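Local atomic coordinates of putative alpha-galactosidase/melibiase (Bacteroides fragilis, PDB entry 4OGZ), a protein that probably catalyses the hydrolysis of terminal, non-reducing alpha-D-galactose residues from alpha-D-galactosides. Residues 123-126 / 127-131; 375-378 / 379-382. All coordinates share one frame; numbering follows the deposited sequence.

Contact 1. Residues 123-126 / 127-131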
loop_
_atom_site.group_PDB
_atom_site.type_symbol
_atom_site.label_atom_id
_atom_site.label_comp_id
_atom_site.label_asym_id
_atom_site.label_seq_id
_atom_site.Cartn_x
_atom_site.Cartn_y
_atom_site.Cartn_z
ATOM N N ALA A 123 8.763 8.347 -9.890
ATOM C CA ALA A 123 9.841 7.501 -9.359
ATOM C C ALA A 123 11.004 8.366 -8.821
ATOM O O ALA A 123 11.497 8.134 -7.711
ATOM C CB ALA A 123 10.314 6.554 -10.446
ATOM N N ASP A 124 11.429 9.381 -9.597
ATOM C CA ASP A 124 12.537 10.253 -9.195
ATOM C C ASP A 124 12.179 11.016 -7.926
ATOM O O ASP A 124 13.024 11.264 -7.079
ATOM C CB ASP A 124 12.891 11.286 -10.305
ATOM C CG ASP A 124 13.467 10.642 -11.605
ATOM O OD1 ASP A 124 13.966 9.482 -11.598
ATOM O OD2 ASP A 124 13.433 11.327 -12.634
ATOM N N ALA A 125 10.936 11.474 -7.830
ATOM C CA ALA A 125 10.529 12.224 -6.668
ATOM C C ALA A 125 10.614 11.336 -5.435
ATOM O O ALA A 125 11.122 11.740 -4.398
ATOM C CB ALA A 125 9.130 12.767 -6.853
HETATM N N MSE A 126 10.151 10.103 -5.571
HETATM C CA MSE A 126 10.094 9.162 -4.448
HETATM C C MSE A 126 11.481 8.764 -4.015
HETATM O O MSE A 126 11.732 8.534 -2.816
HETATM C CB MSE A 126 9.254 7.964 -4.877
HETATM C CG MSE A 126 7.762 8.237 -4.692
HETATM SE SE MSE A 126 6.641 6.940 -5.691
HETATM C CE MSE A 126 7.093 5.345 -4.654
ATOM N N VAL A 127 12.401 8.658 -4.966
ATOM C CA VAL A 127 13.814 8.463 -4.631
ATOM C C VAL A 127 14.326 9.597 -3.751
ATOM O O VAL A 127 14.987 9.368 -2.750
ATOM C CB VAL A 127 14.656 8.361 -5.912
ATOM C CG1 VAL A 127 16.131 8.594 -5.627
ATOM C CG2 VAL A 127 14.429 7.003 -6.548
ATOM N N GLU A 128 13.992 10.827 -4.120
ATOM C CA GLU A 128 14.607 11.997 -3.569
ATOM C C GLU A 128 13.860 12.581 -2.377
ATOM O O GLU A 128 14.439 13.356 -1.634
ATOM C CB GLU A 128 14.700 13.086 -4.664
ATOM C CG GLU A 128 15.693 12.775 -5.788
ATOM C CD GLU A 128 15.461 13.593 -7.047
ATOM O OE1 GLU A 128 14.896 14.714 -6.951
ATOM O OE2 GLU A 128 15.828 13.103 -8.141
ATOM N N ASN A 129 12.597 12.209 -2.164
ATOM C CA ASN A 129 11.786 12.922 -1.176
ATOM C C ASN A 129 11.569 12.180 0.117
ATOM O O ASN A 129 10.834 12.676 0.957
ATOM C CB ASN A 129 10.423 13.343 -1.770
ATOM C CG ASN A 129 9.491 12.167 -2.043
ATOM O OD1 ASN A 129 9.701 11.050 -1.584
ATOM N ND2 ASN A 129 8.447 12.427 -2.812
ATOM N N GLY A 130 12.181 10.988 0.275
ATOM C CA GLY A 130 11.981 10.232 1.473
ATOM C C GLY A 130 11.089 9.014 1.374
ATOM O O GLY A 130 11.250 8.083 2.174
HETATM N N MSE A 131 10.174 8.977 0.402
HETATM C CA MSE A 131 9.147 7.903 0.361
HETATM C C MSE A 131 9.763 6.551 0.084
HETATM O O MSE A 131 9.386 5.558 0.732
HETATM C CB MSE A 131 8.021 8.190 -0.642
HETATM C CG MSE A 131 7.243 9.448 -0.203
HETATM SE SE MSE A 131 5.893 9.854 -1.567
HETATM C CE MSE A 131 4.918 8.145 -1.670
#
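The selenomethionine side chains of Met126 and Met131 meet on the buried side, where the last turn of helix 116-128 runs into the segment that follows it; CG of Met126 lies 4.0 Å from SE of Met131. The two chains approach at a slant, each bent at its last torsion. Deeper in, Met126 packs on Phe179 and on Ile139 of barrel strand 138-140, and Met131 on Tyr136. Val127 N still bonds to Ala123 O at 2.9 Å and Glu128 N to Asp124 O at 3.1 Å, but Gly130 is the first residue to leave helical backbone angles, with a positive phi of 106°. An Asx turn bridges this exit: Asn129 OD1 accepts from Met131 N at 2.9 Å, almost straight (165°). With chi1 at 69°, the Asn129 amide folds back over the helix, and its OD1 comes to 3.5 Å from CA of Met126. The solvent side is looser: exposed Glu128 nears the Asp124 side chain only with OE2, 4.1 Å from CB, and its CG, 3.3 Å from Asp124 O, meets a backbone carbonyl. The carboxylates, probably both negative, stay 5.3 Å apart (Asp124 OD1 to Glu128 OE2), and that OD1 is hydrogen-bonded to Tyr173 OH.

Contact 2. Residues 375-378 / 379-382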
loop_
_atom_site.group_PDB
_atom_site.type_symbol
_atom_site.label_atom_id
_atom_site.label_comp_id
_atom_site.label_asym_id
_atom_site.label_seq_id
_atom_site.Cartn_x
_atom_site.Cartn_y
_atom_site.Cartn_z
ATOM N N LEU A 375 2.554 11.574 5.343
ATOM C CA LEU A 375 2.989 10.429 4.528
ATOM C C LEU A 375 4.383 9.893 4.877
ATOM O O LEU A 375 4.728 8.791 4.482
ATOM C CB LEU A 375 2.983 10.821 3.053
ATOM C CG LEU A 375 1.622 11.119 2.447
ATOM C CD1 LEU A 375 1.809 11.416 0.970
ATOM C CD2 LEU A 375 0.634 9.979 2.613
ATOM N N LEU A 376 5.205 10.711 5.533
ATOM C CA LEU A 376 6.513 10.276 5.953
ATOM C C LEU A 376 6.548 9.953 7.456
ATOM O O LEU A 376 7.606 9.993 8.038
ATOM C CB LEU A 376 7.590 11.325 5.579
ATOM C CG LEU A 376 7.754 11.670 4.080
ATOM C CD1 LEU A 376 8.907 12.649 3.923
ATOM C CD2 LEU A 376 7.999 10.471 3.182
ATOM N N ASN A 377 5.416 9.644 8.085
ATOM C CA ASN A 377 5.423 9.316 9.496
ATOM C C ASN A 377 5.885 7.874 9.614
ATOM O O ASN A 377 5.111 6.960 9.365
ATOM C CB ASN A 377 4.060 9.478 10.166
ATOM C CG ASN A 377 4.123 9.256 11.673
ATOM O OD1 ASN A 377 4.710 8.254 12.145
ATOM N ND2 ASN A 377 3.471 10.117 12.437
ATOM N N LYS A 378 7.151 7.720 9.943
ATOM C CA LYS A 378 7.826 6.420 10.003
ATOM C C LYS A 378 7.169 5.462 10.984
ATOM O O LYS A 378 7.238 4.219 10.802
ATOM C CB LYS A 378 9.270 6.703 10.407
ATOM C CG LYS A 378 10.129 5.544 10.847
ATOM C CD LYS A 378 11.409 6.114 11.469
ATOM C CE LYS A 378 12.570 5.136 11.427
ATOM N NZ LYS A 378 13.823 5.758 10.906
ATOM N N ASP A 379 6.576 6.013 12.046
ATOM C CA ASP A 379 6.036 5.209 13.134
ATOM C C ASP A 379 4.687 4.634 12.760
ATOM O O ASP A 379 4.428 3.458 12.993
ATOM C CB ASP A 379 5.910 6.028 14.427
ATOM C CG ASP A 379 7.263 6.473 14.992
ATOM O OD1 ASP A 379 8.260 5.752 14.801
ATOM O OD2 ASP A 379 7.317 7.569 15.620
ATOM N N LEU A 380 3.854 5.436 12.110
ATOM C CA LEU A 380 2.600 4.925 11.557
ATOM C C LEU A 380 2.827 3.857 10.486
ATOM O O LEU A 380 2.151 2.812 10.494
ATOM C CB LEU A 380 1.723 6.025 10.967
ATOM C CG LEU A 380 1.110 6.935 12.007
ATOM C CD1 LEU A 380 0.518 8.176 11.305
ATOM C CD2 LEU A 380 0.064 6.197 12.829
ATOM N N ILE A 381 3.802 4.105 9.628
ATOM C CA ILE A 381 4.158 3.176 8.588
ATOM C C ILE A 381 4.641 1.870 9.220
ATOM O O ILE A 381 4.291 0.788 8.753
ATOM C CB ILE A 381 5.232 3.781 7.674
ATOM C CG1 ILE A 381 4.600 4.844 6.784
ATOM C CG2 ILE A 381 5.928 2.696 6.815
ATOM C CD1 ILE A 381 5.597 5.712 6.072
ATOM N N ALA A 382 5.443 1.990 10.273
ATOM C CA ALA A 382 5.939 0.839 11.012
ATOM C C ALA A 382 4.791 -0.003 11.575
ATOM O O ALA A 382 4.842 -1.211 11.549
ATOM C CB ALA A 382 6.837 1.292 12.133
#
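With chi1 at -175°, Asn377 swings its amide away from its own backbone N and forward along the chain, so that OD1 hangs over the opening turn of helix 378-384 within range of Asp379 and Leu380. Asn377 is the N-cap of that helix. Its OD1 accepts from Leu380 N at 2.9 Å along a nearly straight N-H direction (168°), although the donor stands well above the amide plane and not on a lone pair. Asp379 N, also at 2.9 Å, adds a weak, more bent bond to the same oxygen, so two first-turn N-H groups share one side-chain acceptor. The regular helical pattern starts directly behind the cap: Ile381 N bonds to Asn377 O at 3.2 Å, in the carbonyl plane, and Ala382 N to Lys378 O at 2.9 Å.

Apolar groups close round the cap. Leu380 passes the Asn377 amide at a slant and brings CD1 to 3.7 Å from ND2, close to the amide carbon as well. Ile381 points back toward the incoming chain, its CG1 3.4 Å from Asn377 O and its CD1 3.6 Å from Leu375 O, which accepts from the hydroxyl of Tyr136. Asp379 OD2 bonds to Tyr443 OH, and its side chain lies about 3 Å from a bound PEG molecule.

The turn thus joins helix 369-375 to helix 378-384 at a meeting point of domains. Asn377 ND2 gives its hydrogen bond to Val445 O, just past strand 442-444 of the C-terminal beta sandwich, and Lys378 NZ makes weak bonds to Asn16 OD1 and Ser36 OG of the Ig-like domain, while Leu375, Leu380 and Ile381 rest on Phe348 of helix 341-353.

Reading from the N terminus, the chain leaves the Ig-like domain and barrel strand 102-105 and runs along helix 116-128, whose C-terminal end is contact 1. Strand 138-140 and the other strands of the TIM barrel follow. Contact 2 comes after the final strand, 358-360, between two short helices leading to the C-terminal sandwich. Both are local turns in series, neither closing a long loop and neither nesting in nor crossing the other. They nevertheless touch in space: Leu376 sets CD1 against Asn129 O at 3.5 Å and CD2 against Met131 CG at 3.6 Å. This packing sets the exit from helix 116-128 against the link between helices 369-375 and 378-384, with strands 102-105 and 358-360 themselves adjacent.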